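Local structure of ORC1-type DNA replication protein 2 (Aeropyrum pernix, 1W5T) at residues A[37-42]-A[74-79]; A[102-107]-A[120-125]; A[131-134]-A[139-142]; A[194-197]-A[202-205]; A[335-340]-A[353-358]. The protein binds DNA and takes part in regulating DNA replication, pairing an ATP-binding AAA+ ATPase domain with a C-terminal winged-helix domain. All blocks are in the same frame, centred on the assembly; numbering follows the deposited sequence.

Interaction 1. Residues A[37-42]-A[74-79]; sequences IYLNRL and KRVSEA
Leu39 overlaps Val76 and Ala79 by splitting its two methyls between them. CD1 lies 3.9 Å from CG1 of Val76, the two side chains sliding past each other in opposite directions, while Leu39 CD2 sits 3.9 Å from CB of Ala79, one helical turn further on. Val76 is the shared piece. Its CG1 stands anti to the backbone N (chi1 172°), which turns this methyl to Leu39 and leaves the other branch for Tyr38: Val76 CG2 is 4.1 Å from CB of Tyr38 and equally far from CD1 of the ring, meeting the tyrosine at roughly a right angle. Everything that touches here is carbon on carbon apart from the carbonyl oxygen of Val76, which lies beside Leu39 CD1. The phenol end of Tyr38 looks elsewhere and is satisfied by a hydrogen bond from its OH to the carbonyl oxygen of Phe182. The two helices run in nearly the same direction, with their local axes 10.1 Å apart at closest approach and inclined by 31°. Helix 65-82 starts within the ATP-binding loop, and this contact joins its later turns to helix 28-43. Beneath both lies the parallel sheet of the AAA+ domain: Tyr38 and Val76 each rest on Leu141, and Leu42 on Tyr139, all from strand 139-145.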
# COMPACT_ATOMS: atom_id res chain seq x y z
N ILE A 37 4.08 20.21 -4.45
CA ILE A 37 2.77 20.75 -4.09
C ILE A 37 2.81 21.34 -2.72
O ILE A 37 2.32 22.45 -2.51
CB ILE A 37 1.70 19.69 -4.18
CG1 ILE A 37 1.41 19.44 -5.65
CG2 ILE A 37 0.41 20.09 -3.41
CD1 ILE A 37 1.15 18.02 -5.91
N TYR A 38 3.46 20.62 -1.79
CA TYR A 38 3.64 21.17 -0.45
C TYR A 38 4.49 22.42 -0.48
O TYR A 38 4.03 23.46 -0.01
CB TYR A 38 4.20 20.12 0.50
CG TYR A 38 3.28 18.95 0.69
CD1 TYR A 38 3.62 17.70 0.17
CD2 TYR A 38 2.07 19.08 1.39
CE1 TYR A 38 2.76 16.59 0.33
CE2 TYR A 38 1.20 17.98 1.56
CZ TYR A 38 1.57 16.74 1.04
OH TYR A 38 0.77 15.67 1.22
N LEU A 39 5.72 22.32 -1.02
CA LEU A 39 6.67 23.43 -1.09
C LEU A 39 6.14 24.70 -1.78
O LEU A 39 6.37 25.80 -1.28
CB LEU A 39 7.93 22.99 -1.83
CG LEU A 39 9.20 22.48 -1.12
CD1 LEU A 39 9.14 22.46 0.40
CD2 LEU A 39 9.62 21.15 -1.69
N ASN A 40 5.44 24.56 -2.90
CA ASN A 40 4.80 25.69 -3.58
C ASN A 40 3.97 26.59 -2.64
O ASN A 40 4.07 27.81 -2.72
CB ASN A 40 3.84 25.20 -4.69
CG ASN A 40 4.56 24.71 -5.91
OD1 ASN A 40 3.94 24.10 -6.78
ND2 ASN A 40 5.86 24.98 -6.01
N ARG A 41 3.11 25.96 -1.84
CA ARG A 41 2.32 26.66 -0.82
C ARG A 41 3.27 27.25 0.24
O ARG A 41 3.12 28.39 0.64
CB ARG A 41 1.31 25.69 -0.20
CG ARG A 41 0.40 26.26 0.86
CD ARG A 41 -1.06 26.53 0.45
NE ARG A 41 -1.59 25.69 -0.60
CZ ARG A 41 -2.67 25.90 -1.34
NH1 ARG A 41 -2.99 24.96 -2.21
NH2 ARG A 41 -3.42 27.00 -1.24
N LEU A 42 4.27 26.49 0.66
CA LEU A 42 5.09 26.89 1.78
C LEU A 42 6.12 27.96 1.42
O LEU A 42 6.33 28.87 2.18
CB LEU A 42 5.77 25.66 2.36
CG LEU A 42 6.24 25.49 3.80
CD1 LEU A 42 7.73 25.14 3.73
CD2 LEU A 42 5.93 26.65 4.72
N LYS A 74 10.44 13.75 3.89
CA LYS A 74 11.85 13.99 4.13
C LYS A 74 12.37 15.08 3.19
O LYS A 74 12.98 16.05 3.66
CB LYS A 74 12.67 12.70 4.03
CG LYS A 74 14.12 12.81 4.48
CD LYS A 74 14.86 11.45 4.37
CE LYS A 74 15.37 11.12 2.92
NZ LYS A 74 15.67 9.65 2.65
N ARG A 75 12.08 14.96 1.90
CA ARG A 75 12.42 16.02 0.93
C ARG A 75 11.80 17.38 1.20
O ARG A 75 12.47 18.39 1.08
CB ARG A 75 12.14 15.57 -0.51
CG ARG A 75 13.10 14.42 -0.92
CD ARG A 75 14.53 14.87 -1.12
NE ARG A 75 14.58 15.84 -2.20
CZ ARG A 75 14.78 17.18 -2.15
NH1 ARG A 75 15.04 17.84 -1.01
NH2 ARG A 75 14.72 17.84 -3.30
N VAL A 76 10.51 17.43 1.54
CA VAL A 76 9.89 18.70 1.89
C VAL A 76 10.73 19.38 3.02
O VAL A 76 11.15 20.54 2.93
CB VAL A 76 8.43 18.50 2.29
CG1 VAL A 76 7.82 19.78 2.83
CG2 VAL A 76 7.63 18.02 1.07
N SER A 77 11.02 18.62 4.06
CA SER A 77 11.84 19.07 5.17
C SER A 77 13.25 19.57 4.76
O SER A 77 13.65 20.67 5.19
CB SER A 77 11.97 17.96 6.21
OG SER A 77 12.18 18.49 7.50
N GLU A 78 14.00 18.79 3.96
CA GLU A 78 15.31 19.31 3.51
C GLU A 78 15.18 20.62 2.72
O GLU A 78 15.90 21.59 3.01
CB GLU A 78 16.18 18.32 2.72
CG GLU A 78 15.75 16.87 2.62
CD GLU A 78 16.73 15.98 1.81
OE1 GLU A 78 17.68 16.53 1.19
OE2 GLU A 78 16.52 14.72 1.80
N ALA A 79 14.26 20.65 1.75
CA ALA A 79 14.11 21.83 0.89
C ALA A 79 13.64 23.07 1.69
O ALA A 79 14.06 24.21 1.41
CB ALA A 79 13.18 21.56 -0.27

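Interaction 2. Residues A[102-107]-A[120-125]; sequences TILSLI and APALDI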
# COMPACT_ATOMS: atom_id res chain seq x y z
N THR A 102 -6.25 8.68 19.84
CA THR A 102 -4.99 7.93 19.80
C THR A 102 -4.08 8.41 18.66
O THR A 102 -2.91 8.61 18.88
CB THR A 102 -5.23 6.38 19.74
OG1 THR A 102 -6.03 5.97 20.86
CG2 THR A 102 -3.94 5.59 19.96
N ILE A 103 -4.64 8.60 17.47
CA ILE A 103 -3.90 9.18 16.34
C ILE A 103 -3.17 10.48 16.74
O ILE A 103 -1.95 10.63 16.55
CB ILE A 103 -4.85 9.36 15.09
CG1 ILE A 103 -5.15 7.98 14.48
CG2 ILE A 103 -4.24 10.30 14.03
CD1 ILE A 103 -6.51 7.84 13.83
N LEU A 104 -3.93 11.36 17.39
CA LEU A 104 -3.43 12.64 17.86
C LEU A 104 -2.32 12.54 18.91
O LEU A 104 -1.33 13.28 18.87
CB LEU A 104 -4.56 13.51 18.38
CG LEU A 104 -5.48 14.07 17.31
CD1 LEU A 104 -6.39 15.01 18.04
CD2 LEU A 104 -4.77 14.78 16.19
N SER A 105 -2.45 11.62 19.85
CA SER A 105 -1.42 11.58 20.88
C SER A 105 -0.14 10.97 20.31
O SER A 105 0.97 11.33 20.69
CB SER A 105 -1.91 10.88 22.15
OG SER A 105 -2.20 9.53 21.87
N LEU A 106 -0.30 10.08 19.34
CA LEU A 106 0.85 9.62 18.59
C LEU A 106 1.51 10.79 17.83
O LEU A 106 2.72 10.95 17.88
CB LEU A 106 0.48 8.45 17.65
CG LEU A 106 0.22 7.12 18.36
CD1 LEU A 106 -0.35 6.08 17.38
CD2 LEU A 106 1.45 6.54 19.12
N ILE A 107 0.72 11.64 17.19
CA ILE A 107 1.31 12.79 16.49
C ILE A 107 2.09 13.74 17.46
O ILE A 107 3.20 14.16 17.11
CB ILE A 107 0.26 13.55 15.60
CG1 ILE A 107 -0.22 12.68 14.44
CG2 ILE A 107 0.82 14.87 15.10
CD1 ILE A 107 -1.54 13.14 13.83
N ALA A 120 -7.55 14.98 27.35
CA ALA A 120 -7.86 16.05 26.39
C ALA A 120 -8.66 15.50 25.21
O ALA A 120 -8.26 14.52 24.59
CB ALA A 120 -6.56 16.76 25.90
N PRO A 121 -9.77 16.15 24.86
CA PRO A 121 -10.50 15.74 23.65
C PRO A 121 -9.63 15.94 22.41
O PRO A 121 -8.76 16.80 22.40
CB PRO A 121 -11.73 16.65 23.63
CG PRO A 121 -11.78 17.29 25.00
CD PRO A 121 -10.40 17.29 25.55
N ALA A 122 -9.86 15.11 21.40
CA ALA A 122 -9.18 15.16 20.11
C ALA A 122 -9.06 16.57 19.58
O ALA A 122 -7.97 17.00 19.17
CB ALA A 122 -9.92 14.27 19.12
N LEU A 123 -10.16 17.31 19.61
CA LEU A 123 -10.16 18.71 19.22
C LEU A 123 -9.16 19.54 20.02
O LEU A 123 -8.47 20.39 19.44
CB LEU A 123 -11.58 19.31 19.35
CG LEU A 123 -11.81 20.83 19.23
CD1 LEU A 123 -11.46 21.31 17.82
CD2 LEU A 123 -13.25 21.27 19.59
N ASP A 124 -9.08 19.31 21.33
CA ASP A 124 -8.27 20.15 22.21
C ASP A 124 -6.79 19.89 21.95
O ASP A 124 -5.98 20.83 21.94
CB ASP A 124 -8.60 19.91 23.68
CG ASP A 124 -9.86 20.64 24.15
OD1 ASP A 124 -10.72 21.09 23.34
OD2 ASP A 124 -10.08 20.82 25.37
N ILE A 125 -6.46 18.63 21.68
CA ILE A 125 -5.09 18.26 21.33
C ILE A 125 -4.62 18.94 20.02
O ILE A 125 -3.48 19.36 19.89
CB ILE A 125 -4.92 16.72 21.21
CG1 ILE A 125 -5.30 15.99 22.50
CG2 ILE A 125 -3.48 16.41 20.81
CD1 ILE A 125 -5.25 14.42 22.38
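Leu104 reaches from helix 100-111 to Ala122 and Ile125 at the start of the next helix, and its extended chain determines which atoms arrive there. With CG anti to its own carbonyl carbon (chi1 -72°) and CD1 fully extended beyond it (chi2 -173°), the leucine sends CD1 between the two partners, 3.8 Å from CB of Ala122 and 3.9 Å from CB of Ile125. The exact seat of that methyl is doubtful, because the model also brings it too close to the carbonyl oxygen of Ala122. Nearer the backbone the packing is ordinary: Leu104 CB lies 3.9 Å from CG2 of Ile125 and 4.2 Å from its CD1. Ile125 can offer both atoms since CG2 stands anti to its backbone N, while CG1 sits beside that N (chi1 -58°) and carries CD1 toward the leucine. Ser105 settles its hydroxyl within its own helix, where OG donates to the carbonyl oxygen of Thr102 at 3.2 Å; that oxygen also receives the amide of Leu106. Pro121 is the N-cap of the helix that presents Ala122 and Ile125. Helix 100-111 packs on two sides: Ile107 sits on Ala90 and Val92 of strand 87-93 as well as on strand 139-145, while Leu104 meets helix 122-136, whose Ile125 also touches Tyr101 and Val108.

Interaction 3. Residues A[131-134]-A[139-142]; sequences DNLY and YLLV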
# COMPACT_ATOMS: atom_id res chain seq x y z
N ASP A 131 -1.34 25.81 18.50
CA ASP A 131 -0.63 26.77 19.34
C ASP A 131 0.88 26.56 19.44
O ASP A 131 1.63 27.52 19.23
CB ASP A 131 -1.23 26.81 20.73
CG ASP A 131 -1.66 28.19 21.09
OD1 ASP A 131 -2.25 28.85 20.20
OD2 ASP A 131 -1.43 28.70 22.23
N ASN A 132 1.33 25.33 19.74
CA ASN A 132 2.80 25.03 19.83
C ASN A 132 3.53 25.26 18.50
O ASN A 132 4.65 25.71 18.48
CB ASN A 132 3.07 23.59 20.30
CG ASN A 132 2.86 23.39 21.79
OD1 ASN A 132 3.82 23.38 22.58
ND2 ASN A 132 1.60 23.21 22.20
N LEU A 133 2.88 24.93 17.39
CA LEU A 133 3.49 25.16 16.07
C LEU A 133 3.62 26.66 15.81
O LEU A 133 4.62 27.13 15.23
CB LEU A 133 2.70 24.46 14.95
CG LEU A 133 2.80 22.91 14.91
CD1 LEU A 133 1.65 22.32 14.08
CD2 LEU A 133 4.21 22.33 14.39
N TYR A 134 2.66 27.43 16.30
CA TYR A 134 2.74 28.87 16.22
C TYR A 134 3.84 29.43 17.19
O TYR A 134 4.67 30.26 16.78
CB TYR A 134 1.35 29.50 16.47
CG TYR A 134 1.42 30.94 16.90
CD1 TYR A 134 1.67 31.94 15.99
CD2 TYR A 134 1.34 31.28 18.24
CE1 TYR A 134 1.79 33.27 16.41
CE2 TYR A 134 1.45 32.61 18.66
CZ TYR A 134 1.67 33.58 17.74
OH TYR A 134 1.81 34.87 18.16
N TYR A 139 6.39 24.12 11.08
CA TYR A 139 5.32 23.52 10.28
C TYR A 139 5.31 21.98 10.51
O TYR A 139 6.32 21.39 10.89
CB TYR A 139 5.57 23.85 8.83
CG TYR A 139 5.66 25.34 8.62
CD1 TYR A 139 6.87 26.06 8.82
CD2 TYR A 139 4.54 26.04 8.24
CE1 TYR A 139 6.92 27.46 8.64
CE2 TYR A 139 4.57 27.41 8.04
CZ TYR A 139 5.73 28.11 8.23
OH TYR A 139 5.68 29.48 7.99
N LEU A 140 4.16 21.34 10.31
CA LEU A 140 4.04 19.91 10.59
C LEU A 140 3.40 19.23 9.40
O LEU A 140 2.29 19.55 9.01
CB LEU A 140 3.22 19.67 11.86
CG LEU A 140 2.85 18.25 12.33
CD1 LEU A 140 4.05 17.47 12.94
CD2 LEU A 140 1.68 18.28 13.29
N LEU A 141 4.11 18.30 8.81
CA LEU A 141 3.57 17.50 7.74
C LEU A 141 3.32 16.07 8.29
O LEU A 141 4.24 15.39 8.77
CB LEU A 141 4.49 17.56 6.54
CG LEU A 141 4.19 16.87 5.22
CD1 LEU A 141 2.70 16.85 4.92
CD2 LEU A 141 4.93 17.57 4.14
N VAL A 142 2.03 15.70 8.30
CA VAL A 142 1.57 14.47 8.90
C VAL A 142 1.31 13.38 7.84
O VAL A 142 0.49 13.58 6.93
CB VAL A 142 0.26 14.72 9.73
CG1 VAL A 142 -0.15 13.42 10.48
CG2 VAL A 142 0.44 15.88 10.72
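Leu133 straddles Leu140 where helix 122-136 turns into strand 139-145, the closing corner of a beta-alpha-beta crossover in the AAA+ domain. The crossover leaves strand 87-93, passes through two helices and returns to the neighbouring parallel strand. Packing is tight at a single point: both methyls of Leu133, CD1 and CD2, lie 3.8 Å from CB of Leu140, gripping it like a fork. Leu140 holds its CG anti to the backbone N (chi1 176°), and its CD2 comes within 4.1 Å of CD1 of Leu133, the two side chains crossing at about a right angle. Ile180 of the next strand also touches Leu133. At the start of the strand the contact loosens. Tyr139 turns its side chain from the helix and offers mainly its backbone, while its ring is engaged by Arg179 in a cation-pi pair. On the partly exposed side of the helix, Asp131 has a long, weak ion pair with Arg174, and Tyr134 lies against Asp175. The looser end still keeps one contact, with Leu133 CD2 lying 4.0 Å from Tyr139 C.

Interaction 4. Residues A[194-197]-A[202-205]; sequences YMRE and VESQ
Met195 and Glu203 come together through the way each leaves its backbone. The methionine places CG anti to its carbonyl carbon (chi1 -69°), extends, then bends at the sulfur (chi3 82°), which brings CE round to Val202 on helix 200-203. Glu203 sets CG anti to its backbone N (chi1 -166°) and bends at the next bond, so its aliphatic part lies against helix 190-198 while the carboxylate moves off. The result is a carbon contact at the base of both chains: CB of Met195 is 3.8 Å from CB of Glu203 and 3.9 Å from its CG. At the tip, Met195 CE approaches CG2 of Val202 to 3.2 Å, the side chains crossing at about a right angle. That is short for two methyls, and Val202 is modelled with CG1 nearly eclipsing its backbone N, so this spot is strained or imprecisely fitted. These helical turns belong to the connection between parallel strands 180-186 and 206-212 of the AAA+ domain, a crossover that passes strand 51-56 on the way; the short helix 200-203 precedes the edge strand. Helix 148-151 touches Met195 through Leu151, and helix 158-165 meets Val202 through Tyr162 and Leu165. On the solvent side, Arg196 lays CG 4.2 Å from OE1 of Glu203, yet the charged ends do not pair, with Arg196 NE 6.1 Å from that oxygen. The carboxylate makes its salt bridge through OE2, to Lys209 on strand 206-212.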
# COMPACT_ATOMS: atom_id res chain seq x y z
N TYR A 194 -15.01 5.22 -1.30
CA TYR A 194 -15.71 5.33 -0.03
C TYR A 194 -15.89 6.78 0.45
O TYR A 194 -17.01 7.20 0.75
CB TYR A 194 -15.01 4.49 1.04
CG TYR A 194 -15.71 4.51 2.36
CD1 TYR A 194 -16.55 3.47 2.76
CD2 TYR A 194 -15.51 5.59 3.23
CE1 TYR A 194 -17.19 3.50 4.00
CE2 TYR A 194 -16.14 5.64 4.46
CZ TYR A 194 -16.98 4.60 4.84
OH TYR A 194 -17.57 4.70 6.05
N MET A 195 -14.79 7.51 0.57
CA MET A 195 -14.81 8.94 0.86
C MET A 195 -15.76 9.75 -0.04
O MET A 195 -16.43 10.62 0.46
CB MET A 195 -13.41 9.55 0.77
CG MET A 195 -12.46 9.13 1.86
SD MET A 195 -10.80 9.83 1.61
CE MET A 195 -11.03 11.41 2.29
N ARG A 196 -15.84 9.44 -1.35
CA ARG A 196 -16.73 10.16 -2.28
C ARG A 196 -18.18 9.92 -1.93
O ARG A 196 -18.98 10.84 -1.94
CB ARG A 196 -16.53 9.72 -3.74
CG ARG A 196 -16.38 10.84 -4.78
CD ARG A 196 -17.56 11.85 -4.95
NE ARG A 196 -18.74 11.35 -5.69
CZ ARG A 196 -18.78 11.03 -7.00
NH1 ARG A 196 -19.91 10.60 -7.56
NH2 ARG A 196 -17.69 11.14 -7.75
N GLU A 197 -18.51 8.67 -1.63
CA GLU A 197 -19.88 8.29 -1.37
C GLU A 197 -20.34 8.66 0.04
O GLU A 197 -21.50 9.00 0.22
CB GLU A 197 -20.10 6.80 -1.67
CG GLU A 197 -20.83 6.53 -2.99
CD GLU A 197 -22.10 5.68 -2.82
OE1 GLU A 197 -22.22 4.95 -1.80
OE2 GLU A 197 -22.97 5.73 -3.73
N VAL A 202 -14.94 15.98 2.71
CA VAL A 202 -13.54 15.73 3.05
C VAL A 202 -12.73 15.30 1.83
O VAL A 202 -11.69 15.85 1.58
CB VAL A 202 -13.32 14.89 4.37
CG1 VAL A 202 -14.62 14.49 5.02
CG2 VAL A 202 -12.37 13.69 4.17
N GLU A 203 -13.28 14.37 1.04
CA GLU A 203 -12.66 13.90 -0.21
C GLU A 203 -12.25 15.06 -1.12
O GLU A 203 -11.20 15.00 -1.73
CB GLU A 203 -13.63 12.98 -0.96
CG GLU A 203 -13.03 12.14 -2.09
CD GLU A 203 -12.90 12.88 -3.42
OE1 GLU A 203 -13.61 13.86 -3.68
OE2 GLU A 203 -12.06 12.45 -4.24
N SER A 204 -13.11 16.07 -1.23
CA SER A 204 -12.86 17.24 -2.05
C SER A 204 -11.65 18.06 -1.59
O SER A 204 -11.15 18.85 -2.36
CB SER A 204 -14.10 18.15 -2.13
OG SER A 204 -14.47 18.61 -0.84
N GLN A 205 -11.20 17.86 -0.34
CA GLN A 205 -9.98 18.53 0.16
C GLN A 205 -8.69 17.97 -0.43
O GLN A 205 -7.62 18.57 -0.29
CB GLN A 205 -9.90 18.49 1.69
CG GLN A 205 -9.71 19.88 2.31
CD GLN A 205 -10.94 20.78 2.14
OE1 GLN A 205 -10.82 21.99 1.98
NE2 GLN A 205 -12.12 20.17 2.18

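Interaction 5. Residues A[335-340]-A[353-358]; sequences QRYEDA and TQYHIY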
# COMPACT_ATOMS: atom_id res chain seq x y z
N GLN A 335 -21.75 -22.27 -17.37
CA GLN A 335 -22.08 -23.71 -17.36
C GLN A 335 -21.51 -24.39 -16.11
O GLN A 335 -22.26 -24.97 -15.32
CB GLN A 335 -21.54 -24.40 -18.60
CG GLN A 335 -22.52 -25.26 -19.34
CD GLN A 335 -22.03 -25.58 -20.75
OE1 GLN A 335 -22.10 -26.75 -21.19
NE2 GLN A 335 -21.52 -24.56 -21.46
N ARG A 336 -20.19 -24.28 -15.94
CA ARG A 336 -19.50 -24.80 -14.77
C ARG A 336 -20.01 -24.24 -13.44
O ARG A 336 -19.98 -24.92 -12.43
CB ARG A 336 -18.00 -24.54 -14.88
CG ARG A 336 -17.29 -25.41 -15.90
CD ARG A 336 -15.80 -25.18 -15.94
NE ARG A 336 -15.20 -25.85 -17.08
CZ ARG A 336 -13.89 -25.87 -17.35
NH1 ARG A 336 -13.45 -26.52 -18.42
NH2 ARG A 336 -13.01 -25.24 -16.55
N TYR A 337 -20.45 -22.99 -13.44
CA TYR A 337 -20.95 -22.34 -12.25
C TYR A 337 -22.26 -22.99 -11.82
O TYR A 337 -22.44 -23.31 -10.64
CB TYR A 337 -21.15 -20.83 -12.47
CG TYR A 337 -22.02 -20.21 -11.40
CD1 TYR A 337 -21.54 -20.06 -10.11
CD2 TYR A 337 -23.32 -19.81 -11.68
CE1 TYR A 337 -22.32 -19.52 -9.12
CE2 TYR A 337 -24.12 -19.28 -10.68
CZ TYR A 337 -23.61 -19.13 -9.41
OH TYR A 337 -24.38 -18.56 -8.42
N GLU A 338 -23.17 -23.16 -12.78
CA GLU A 338 -24.46 -23.83 -12.54
C GLU A 338 -24.22 -25.27 -12.11
O GLU A 338 -24.72 -25.70 -11.07
CB GLU A 338 -25.35 -23.77 -13.79
CG GLU A 338 -25.97 -22.40 -14.04
CD GLU A 338 -26.58 -22.28 -15.42
OE1 GLU A 338 -27.61 -21.59 -15.58
OE2 GLU A 338 -26.04 -22.88 -16.36
N ASP A 339 -23.42 -25.98 -12.90
CA ASP A 339 -22.95 -27.32 -12.58
C ASP A 339 -22.39 -27.34 -11.14
O ASP A 339 -22.85 -28.14 -10.31
CB ASP A 339 -21.85 -27.80 -13.58
CG ASP A 339 -22.41 -28.24 -14.98
OD1 ASP A 339 -23.63 -28.41 -15.17
OD2 ASP A 339 -21.65 -28.45 -15.98
N ALA A 340 -21.43 -26.45 -10.84
CA ALA A 340 -20.72 -26.50 -9.55
C ALA A 340 -21.54 -26.15 -8.31
O ALA A 340 -21.36 -26.79 -7.28
CB ALA A 340 -19.45 -25.68 -9.59
N THR A 353 -28.38 -11.95 -13.90
CA THR A 353 -28.24 -10.58 -13.42
C THR A 353 -27.31 -10.51 -12.20
O THR A 353 -26.31 -9.80 -12.21
CB THR A 353 -29.68 -10.03 -13.10
OG1 THR A 353 -30.02 -8.98 -14.01
CG2 THR A 353 -29.79 -9.42 -11.69
N GLN A 354 -27.62 -11.31 -11.18
CA GLN A 354 -26.80 -11.35 -9.99
C GLN A 354 -25.40 -11.88 -10.32
O GLN A 354 -24.42 -11.36 -9.83
CB GLN A 354 -27.48 -12.15 -8.87
CG GLN A 354 -26.78 -12.05 -7.52
CD GLN A 354 -26.90 -10.67 -6.87
OE1 GLN A 354 -27.86 -10.42 -6.14
NE2 GLN A 354 -25.94 -9.78 -7.12
N TYR A 355 -25.34 -12.85 -11.22
CA TYR A 355 -24.10 -13.48 -11.66
C TYR A 355 -23.07 -12.52 -12.21
O TYR A 355 -21.88 -12.64 -11.90
CB TYR A 355 -24.42 -14.53 -12.74
CG TYR A 355 -23.24 -15.18 -13.41
CD1 TYR A 355 -22.43 -16.08 -12.72
CD2 TYR A 355 -22.94 -14.93 -14.75
CE1 TYR A 355 -21.35 -16.71 -13.33
CE2 TYR A 355 -21.88 -15.57 -15.37
CZ TYR A 355 -21.08 -16.45 -14.64
OH TYR A 355 -20.00 -17.08 -15.21
N HIS A 356 -23.54 -11.60 -13.05
CA HIS A 356 -22.75 -10.59 -13.75
C HIS A 356 -22.22 -9.53 -12.80
O HIS A 356 -21.16 -9.00 -13.03
CB HIS A 356 -23.59 -9.92 -14.86
CG HIS A 356 -23.91 -10.85 -16.00
ND1 HIS A 356 -24.88 -10.56 -16.94
CD2 HIS A 356 -23.39 -12.05 -16.35
CE1 HIS A 356 -24.95 -11.55 -17.82
NE2 HIS A 356 -24.05 -12.47 -17.48
N ILE A 357 -23.00 -9.19 -11.78
CA ILE A 357 -22.58 -8.30 -10.71
C ILE A 357 -21.37 -8.93 -9.98
O ILE A 357 -20.34 -8.29 -9.79
CB ILE A 357 -23.79 -7.99 -9.78
CG1 ILE A 357 -24.61 -6.81 -10.34
CG2 ILE A 357 -23.37 -7.66 -8.36
CD1 ILE A 357 -26.16 -6.95 -10.20
N TYR A 358 -21.51 -10.21 -9.60
CA TYR A 358 -20.44 -11.00 -9.00
C TYR A 358 -19.14 -11.04 -9.80
O TYR A 358 -18.06 -10.86 -9.21
CB TYR A 358 -20.92 -12.42 -8.76
CG TYR A 358 -21.88 -12.55 -7.61
CD1 TYR A 358 -22.87 -13.54 -7.61
CD2 TYR A 358 -21.81 -11.68 -6.53
CE1 TYR A 358 -23.75 -13.67 -6.53
CE2 TYR A 358 -22.68 -11.79 -5.46
CZ TYR A 358 -23.65 -12.79 -5.46
OH TYR A 358 -24.49 -12.86 -4.38
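Tyr337 sends its ring against that of Tyr355, and the path from CB outward explains both of its attachments. CB points at the facing helix, and with CG anti to the backbone N (chi1 164°) the ring is carried into the space between the helices. The first ring atom, CG of Tyr337, already lies 4.1 Å from CE1 of Tyr355. Next comes CD2, which sits 4.0 Å from CD1 and from CE1 of that ring, and then Tyr337 CE2, 4.2 Å from Tyr355 CD1. The contact thus runs along one side of each ring. Tyr355 CD1 stands over one face of Tyr337, displaced toward its rim, but the planes are inclined by 35° and the centroids are 5.3 Å apart, an oblique aromatic pair. At the tip, OH of Tyr337 has left the Tyr355 ring and is hydrogen-bonded to ND1 of His309 and to the backbone N of Arg350, two bonds that should hold the ring in place. Tyr355, reaching across in the opposite direction from a similar rotamer, has a cation-pi partner in Arg334. The two rings bridge a wide gap: CA of Tyr337 and CA of Tyr355 are 9.4 Å apart. Helix 308-322 completes the core with Ile313, against which Tyr337 and Tyr358 both rest. Three helices packed round a core beside a small three-stranded antiparallel sheet are characteristic of the winged-helix fold.

In the fold
Interactions 1, 2 and 3 belong to the layers of one AAA+ sheet, and interaction 3 touches both of the others. Strand 139-145 meets the helix pair of interaction 1 on one face, while helix 100-111 of interaction 2 packs against the side where Leu140 and Val142 point. Interactions 2 and 3 also share helix 122-136. All three are buried and apolar, mainly aliphatic. Interaction 4, in the connection leading to edge strand 206-212 of the same sheet, is only partly buried and mixes methyl contacts with a glutamate and an arginine on its exposed side. Interaction 5 is buried but aromatic; its centre is about 52 Å from that of interaction 1, in the winged-helix domain.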